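Local coordinates for Aac(6')-Ih protein (Acinetobacter baumannii, PDB 4E8O) that probably transfers the acetyl group of acetyl coenzyme A to the 6'-amino group of aminoglycoside antibiotics, giving the bacterium resistance to them, at residues B[112-117]-B[149-154]. Numbering follows the deposited sequence.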
loop_
_atom_site.group_PDB
_atom_site.type_symbol
_atom_site.label_atom_id
_atom_site.label_comp_id
_atom_site.label_asym_id
_atom_site.label_seq_id
_atom_site.Cartn_x
_atom_site.Cartn_y
_atom_site.Cartn_z
ATOM N N GLY B 112 -6.654 -27.574 6.114
ATOM C CA GLY B 112 -5.407 -26.835 6.069
ATOM C C GLY B 112 -4.866 -26.685 4.660
ATOM O O GLY B 112 -3.651 -26.621 4.460
ATOM N N ILE B 113 -5.764 -26.634 3.681
ATOM C CA ILE B 113 -5.363 -26.391 2.299
ATOM C C ILE B 113 -4.936 -24.931 2.157
ATOM O O ILE B 113 -4.158 -24.576 1.271
ATOM C CB ILE B 113 -6.501 -26.734 1.305
ATOM C CG1 ILE B 113 -6.009 -26.637 -0.142
ATOM C CG2 ILE B 113 -7.706 -25.830 1.524
ATOM C CD1 ILE B 113 -4.893 -27.605 -0.471
ATOM N N ALA B 114 -5.441 -24.090 3.053
ATOM C CA ALA B 114 -5.051 -22.687 3.089
ATOM C C ALA B 114 -3.573 -22.555 3.457
ATOM O O ALA B 114 -2.873 -21.690 2.936
ATOM C CB ALA B 114 -5.927 -21.926 4.066
ATOM N N THR B 115 -3.106 -23.416 4.358
ATOM C CA THR B 115 -1.690 -23.465 4.716
ATOM C C THR B 115 -0.853 -23.861 3.501
ATOM O O THR B 115 0.187 -23.256 3.230
ATOM C CB THR B 115 -1.439 -24.464 5.861
ATOM O OG1 THR B 115 -2.065 -23.981 7.057
ATOM C CG2 THR B 115 0.053 -24.638 6.114
ATOM N N GLY B 116 -1.322 -24.869 2.770
ATOM C CA GLY B 116 -0.643 -25.329 1.572
ATOM C C GLY B 116 -0.578 -24.272 0.484
ATOM O O GLY B 116 0.419 -24.175 -0.234
ATOM N N LEU B 117 -1.642 -23.487 0.348
ATOM C CA LEU B 117 -1.674 -22.428 -0.656
ATOM C C LEU B 117 -0.658 -21.338 -0.318
ATOM O O LEU B 117 0.102 -20.893 -1.182
ATOM C CB LEU B 117 -3.083 -21.840 -0.770
ATOM C CG LEU B 117 -4.144 -22.703 -1.462
ATOM C CD1 LEU B 117 -5.542 -22.222 -1.106
ATOM C CD2 LEU B 117 -3.953 -22.677 -2.964
ATOM N N GLN B 149 -3.724 -14.888 11.471
ATOM C CA GLN B 149 -2.877 -15.391 12.545
ATOM C C GLN B 149 -2.771 -16.911 12.503
ATOM O O GLN B 149 -1.742 -17.474 12.859
ATOM C CB GLN B 149 -3.381 -14.900 13.908
ATOM C CG GLN B 149 -3.402 -13.371 14.041
ATOM C CD GLN B 149 -3.916 -12.903 15.390
ATOM O OE1 GLN B 149 -4.556 -13.661 16.124
ATOM N NE2 GLN B 149 -3.636 -11.650 15.727
ATOM N N ALA B 150 -3.829 -17.571 12.044
ATOM C CA ALA B 150 -3.840 -19.030 11.968
ATOM C C ALA B 150 -2.931 -19.524 10.844
ATOM O O ALA B 150 -2.560 -20.698 10.810
ATOM C CB ALA B 150 -5.255 -19.541 11.778
ATOM N N LEU B 151 -2.589 -18.620 9.927
ATOM C CA LEU B 151 -1.712 -18.935 8.801
ATOM C C LEU B 151 -0.253 -18.543 9.066
ATOM O O LEU B 151 0.612 -18.732 8.206
ATOM C CB LEU B 151 -2.215 -18.261 7.519
ATOM C CG LEU B 151 -3.522 -18.809 6.936
ATOM C CD1 LEU B 151 -3.931 -18.072 5.669
ATOM C CD2 LEU B 151 -3.390 -20.294 6.669
ATOM N N GLY B 152 0.019 -18.001 10.251
ATOM C CA GLY B 152 1.378 -17.640 10.617
ATOM C C GLY B 152 1.699 -16.167 10.436
ATOM O O GLY B 152 2.838 -15.748 10.668
ATOM N N PHE B 153 0.712 -15.379 10.012
ATOM C CA PHE B 153 0.894 -13.931 9.910
ATOM C C PHE B 153 0.714 -13.304 11.289
ATOM O O PHE B 153 -0.073 -13.796 12.104
ATOM C CB PHE B 153 -0.109 -13.307 8.932
ATOM C CG PHE B 153 0.107 -13.691 7.488
ATOM C CD1 PHE B 153 -0.387 -14.891 6.991
ATOM C CD2 PHE B 153 0.774 -12.836 6.619
ATOM C CE1 PHE B 153 -0.199 -15.242 5.661
ATOM C CE2 PHE B 153 0.967 -13.181 5.289
ATOM C CZ PHE B 153 0.479 -14.387 4.810
ATOM N N HIS B 154 1.446 -12.226 11.555
ATOM C CA HIS B 154 1.237 -11.452 12.775
ATOM C C HIS B 154 0.904 -10.025 12.375
ATOM O O HIS B 154 1.307 -9.574 11.302
ATOM C CB HIS B 154 2.470 -11.497 13.684
ATOM C CG HIS B 154 3.688 -10.861 13.089
ATOM N ND1 HIS B 154 4.542 -11.533 12.242
ATOM C CD2 HIS B 154 4.204 -9.613 13.228
ATOM C CE1 HIS B 154 5.527 -10.728 11.878
ATOM N NE2 HIS B 154 5.344 -9.557 12.464
#
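Gly112 O accepts two weak backbone bonds, from Thr115 N at 3.3 Å and from Gly116 N at 3.4 Å, and it is against this first turn of helix 113-127 that Leu151 rests a methyl. Leu151 CD2 comes to 3.9 Å from Thr115 N and equally to 3.9 Å from Ala114 C, so it lies on the peptide link joining those two residues. Beside that link the same methyl meets Ala114 CB at 4.0 Å, the one apolar side-chain pair here. Thr115 adds its hydroxyl: OG1 is 3.9 Å from Leu151 CD2, a van der Waals approach, as the two side chains run past each other in opposite directions.

Leu151 holds CG beside its backbone N, opposite the carbonyl carbon (chi1 -69°), and from there the CD2 branch reaches across to the helix. Its CB meanwhile lies in the plane of the Phe153 ring, at the edge; that ring also packs edge-to-face with Phe133 and His148. Behind Leu151, helix 142-150 ends in a Schellman motif, in which Gly152 takes a positive phi of 99° and its N bonds back to Gln149 O at 3.2 Å. The chain then enters strand 154-165, where His154 pairs antiparallel with a strand of the second subunit.

Gly112, at the N-cap, and Ala114 fit the Gly-X-Gly/Ala end of the GNAT loop that in relatives cradles the coenzyme A pyrophosphate. Ala114 also touches Ile102 and Val104 of strand 96-104. The two segments together bury 108 Å², Leu151 contributing the largest share, consistent with a contact held mainly by van der Waals packing, with no polar bond between them.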